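Local structure of DNA ligase (Aquifex aeolicus, 3QWU) at residues N138-E143 against E321-T326. The protein binds adenosine and calcium and probably acts as an ATP-dependent polynucleotide ligase of the nucleotidyltransferase superfamily. Residues are numbered along the deposited sequence; the frame is centred on the assembly and turned at random. Where two conformers were deposited one is given.
Sequences NPYIEE and ELLSKT. With CA (calcium ion), chain D.
P139 and Y140, in the irregular loop that joins strands 127-134 and 153-161, come up against helix 313-325 near its C-terminal end, with the CA atoms of Y140 and L323 9.0 Å apart. L323 does most of the work from the helix, sending its two methyls to different neighbours. L323 CD1 meets the Y140 ring obliquely, 4.0 Å from Y140 CE1, while L323 CD2 rests 3.9 Å from P139 O and has the pyrrolidine ring just beyond. L322 reaches only the far end of the tyrosine: L322 CD2 lies 4.1 Å from Y140 OH, the two side chains crossing at about a right angle. Y140 sets CG anti to its own carbonyl carbon (chi1 -68°), and from there the ring carries its hydroxyl out to the helix; Y84 meets the same ring, with the planes at about 55°. L319, one turn earlier on the helix, and F348 of strand 343-352 extend the apolar patch, and K350 NZ hydrogen-bonds P139 O. Within the loop, N138 folds its side chain back as an Asx turn. N138 OD1 accepts from Y140 N at 2.8 Å, the donor tilted 33° from the amide carbonyl plane, and only weakly engages the next peptide, with I141 N at 3.0 Å. Further along, E143 OE1 binds calcium at 2.5 Å, beside two waters and the carboxylates of D82 and D239. No hydrogen bond links 138-143 to 321-326. The contact rests on van der Waals packing, leucine methyls against the tyrosine ring and two oxygens, and joins the RNA-ligase-like region to the C-terminal region through the loop that also carries E143. K350 satisfies P139 O, whereas burying Y140 OH without a partner in the model probably costs some stability.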
ATOM      1  N   ASN A 138      19.077 -13.489 -15.436  1.00 37.47           N
ATOM      2  CA  ASN A 138      19.759 -12.364 -14.862  1.00 37.76           C
ATOM      3  C   ASN A 138      19.513 -12.314 -13.358  1.00 38.45           C
ATOM      4  O   ASN A 138      18.621 -12.951 -12.874  1.00 37.47           O
ATOM      5  CB  ASN A 138      19.349 -11.053 -15.545  1.00 37.91           C
ATOM      6  CG  ASN A 138      18.074 -10.458 -14.990  1.00 36.74           C
ATOM      7  OD1 ASN A 138      18.085  -9.726 -14.001  1.00 37.27           O
ATOM      8  ND2 ASN A 138      16.964 -10.760 -15.640  1.00 37.04           N
ATOM      9  N   PRO A 139      20.340 -11.568 -12.608  1.00 39.70           N
ATOM     10  CA  PRO A 139      20.247 -11.693 -11.162  1.00 40.90           C
ATOM     11  C   PRO A 139      19.429 -10.622 -10.530  1.00 40.56           C
ATOM     12  O   PRO A 139      19.304 -10.620  -9.339  1.00 41.37           O
ATOM     13  CB  PRO A 139      21.704 -11.552 -10.709  1.00 41.94           C
ATOM     14  CG  PRO A 139      22.394 -10.779 -11.869  1.00 41.31           C
ATOM     15  CD  PRO A 139      21.425 -10.661 -12.996  1.00 39.76           C
ATOM     16  N   TYR A 140      18.851  -9.724 -11.304  1.00 40.91           N
ATOM     17  CA  TYR A 140      18.100  -8.616 -10.717  1.00 41.75           C
ATOM     18  C   TYR A 140      16.555  -8.731 -10.786  1.00 42.84           C
ATOM     19  O   TYR A 140      15.865  -8.198  -9.948  1.00 43.30           O
ATOM     20  CB  TYR A 140      18.522  -7.335 -11.410  1.00 41.39           C
ATOM     21  CG  TYR A 140      19.933  -6.941 -11.111  1.00 41.90           C
ATOM     22  CD1 TYR A 140      20.290  -6.547  -9.859  1.00 41.72           C
ATOM     23  CD2 TYR A 140      20.919  -7.002 -12.094  1.00 41.19           C
ATOM     24  CE1 TYR A 140      21.581  -6.166  -9.586  1.00 45.27           C
ATOM     25  CE2 TYR A 140      22.201  -6.645 -11.839  1.00 42.59           C
ATOM     26  CZ  TYR A 140      22.543  -6.221 -10.570  1.00 43.84           C
ATOM     27  OH  TYR A 140      23.824  -5.845 -10.281  1.00 41.49           O
ATOM     28  N   ILE A 141      16.047  -9.434 -11.785  1.00 43.83           N
ATOM     29  CA  ILE A 141      14.661  -9.362 -12.205  1.00 45.07           C
ATOM     30  C   ILE A 141      14.268 -10.786 -12.616  1.00 45.55           C
ATOM     31  O   ILE A 141      14.919 -11.411 -13.458  1.00 44.67           O
ATOM     32  CB  ILE A 141      14.573  -8.379 -13.421  1.00 45.73           C
ATOM     33  CG1 ILE A 141      14.892  -6.946 -12.959  1.00 47.75           C
ATOM     34  CG2 ILE A 141      13.223  -8.399 -14.113  1.00 46.33           C
ATOM     35  CD1 ILE A 141      13.941  -6.411 -11.894  1.00 48.91           C
ATOM     36  N   GLU A 142      13.257 -11.322 -11.956  1.00 46.65           N
ATOM     37  CA  GLU A 142      12.696 -12.629 -12.235  0.60 47.43           C
ATOM     38  C   GLU A 142      12.116 -12.662 -13.646  1.00 47.16           C
ATOM     39  O   GLU A 142      12.317 -13.596 -14.407  1.00 47.83           O
ATOM     40  CB  GLU A 142      11.589 -12.823 -11.207  0.60 47.99           C
ATOM     41  CG  GLU A 142      10.724 -14.040 -11.343  0.60 50.10           C
ATOM     42  CD  GLU A 142       9.472 -13.894 -10.487  0.60 51.90           C
ATOM     43  OE1 GLU A 142       9.483 -12.983  -9.605  0.60 50.35           O
ATOM     44  OE2 GLU A 142       8.500 -14.664 -10.717  0.60 52.22           O
ATOM     45  N   GLU A 143      11.376 -11.595 -13.981  1.00 47.01           N
ATOM     46  CA  GLU A 143      10.681 -11.475 -15.289  1.00 47.30           C
ATOM     47  C   GLU A 143      11.635 -11.350 -16.476  1.00 45.94           C
ATOM     48  O   GLU A 143      12.744 -10.818 -16.351  1.00 46.01           O
ATOM     49  CB  GLU A 143       9.749 -10.221 -15.336  1.00 48.15           C
ATOM     50  CG  GLU A 143       8.438 -10.286 -14.500  1.00 51.36           C
ATOM     51  CD  GLU A 143       7.506  -9.061 -14.737  1.00 56.83           C
ATOM     52  OE1 GLU A 143       7.829  -7.936 -14.264  1.00 59.10           O
ATOM     53  OE2 GLU A 143       6.428  -9.232 -15.394  1.00 59.04           O
ATOM     54  N   GLU A 321      28.180 -10.789  -3.106  1.00 52.62           N
ATOM     55  CA  GLU A 321      28.560  -9.823  -2.067  0.60 54.32           C
ATOM     56  C   GLU A 321      27.887  -8.462  -2.340  1.00 53.60           C
ATOM     57  O   GLU A 321      27.407  -7.794  -1.403  1.00 53.60           O
ATOM     58  CB  GLU A 321      30.093  -9.740  -1.916  0.60 56.13           C
ATOM     59  CG  GLU A 321      30.706 -11.082  -1.368  0.60 58.96           C
ATOM     60  CD  GLU A 321      32.235 -11.074  -1.140  0.60 62.58           C
ATOM     61  OE1 GLU A 321      32.960 -10.236  -1.733  0.60 63.90           O
ATOM     62  OE2 GLU A 321      32.716 -11.944  -0.369  0.60 65.17           O
ATOM     63  N   LEU A 322      27.789  -8.065  -3.609  1.00 52.34           N
ATOM     64  CA  LEU A 322      27.019  -6.849  -3.909  1.00 52.15           C
ATOM     65  C   LEU A 322      25.546  -6.963  -3.438  1.00 52.13           C
ATOM     66  O   LEU A 322      25.028  -6.078  -2.747  1.00 53.56           O
ATOM     67  CB  LEU A 322      27.090  -6.465  -5.389  1.00 50.15           C
ATOM     68  CG  LEU A 322      26.310  -5.170  -5.654  1.00 50.02           C
ATOM     69  CD1 LEU A 322      26.878  -4.045  -4.729  1.00 48.95           C
ATOM     70  CD2 LEU A 322      26.254  -4.763  -7.142  1.00 44.58           C
ATOM     71  N   LEU A 323      24.887  -8.053  -3.775  1.00 51.79           N
ATOM     72  CA  LEU A 323      23.479  -8.179  -3.462  1.00 52.33           C
ATOM     73  C   LEU A 323      23.186  -8.250  -1.938  1.00 54.46           C
ATOM     74  O   LEU A 323      22.187  -7.738  -1.486  1.00 54.46           O
ATOM     75  CB  LEU A 323      22.857  -9.343  -4.244  1.00 50.66           C
ATOM     76  CG  LEU A 323      22.203  -8.971  -5.595  1.00 48.83           C
ATOM     77  CD1 LEU A 323      23.022  -8.045  -6.389  1.00 47.06           C
ATOM     78  CD2 LEU A 323      21.909 -10.215  -6.423  1.00 47.92           C
ATOM     79  N   SER A 324      24.053  -8.861  -1.151  1.00 57.39           N
ATOM     80  CA  SER A 324      23.903  -8.820   0.318  1.00 60.14           C
ATOM     81  C   SER A 324      23.896  -7.388   0.884  1.00 62.32           C
ATOM     82  O   SER A 324      23.155  -7.105   1.816  1.00 63.23           O
ATOM     83  CB  SER A 324      25.006  -9.633   0.999  1.00 61.01           C
ATOM     84  OG  SER A 324      25.021 -10.953   0.488  1.00 60.66           O
ATOM     85  N   LYS A 325      24.694  -6.488   0.317  1.00 64.33           N
ATOM     86  CA  LYS A 325      24.783  -5.124   0.842  1.00 67.01           C
ATOM     87  C   LYS A 325      23.560  -4.238   0.564  1.00 67.93           C
ATOM     88  O   LYS A 325      23.332  -3.285   1.293  1.00 69.15           O
ATOM     89  CB  LYS A 325      26.037  -4.412   0.331  1.00 67.34           C
ATOM     90  CG  LYS A 325      27.301  -4.653   1.163  1.00 70.19           C
ATOM     91  CD  LYS A 325      28.310  -5.571   0.465  1.00 72.55           C
ATOM     92  CE  LYS A 325      29.798  -5.194   0.699  1.00 73.84           C
ATOM     93  NZ  LYS A 325      30.634  -5.771  -0.398  1.00 73.44           N
ATOM     94  N   THR A 326      22.774  -4.520  -0.474  1.00 68.77           N
ATOM     95  CA  THR A 326      21.566  -3.704  -0.739  1.00 69.44           C
ATOM     96  C   THR A 326      20.406  -4.263   0.099  1.00 70.54           C
ATOM     97  O   THR A 326      20.206  -3.895   1.276  1.00 71.79           O
ATOM     98  CB  THR A 326      21.219  -3.627  -2.261  1.00 68.38           C
ATOM     99  OG1 THR A 326      20.349  -4.711  -2.633  1.00 67.70           O
ATOM    100  CG2 THR A 326      22.521  -3.624  -3.128  1.00 67.85           C
TER
HETATM  101 CA    CA D 601       7.008  -6.018 -15.719  1.00 84.06          CA
HETATM  102  O   HOH W   1       6.662  -3.813 -15.513  1.00 40.16           O
HETATM  103  O   HOH W   2       8.739  -5.040 -14.469  1.00 46.79           O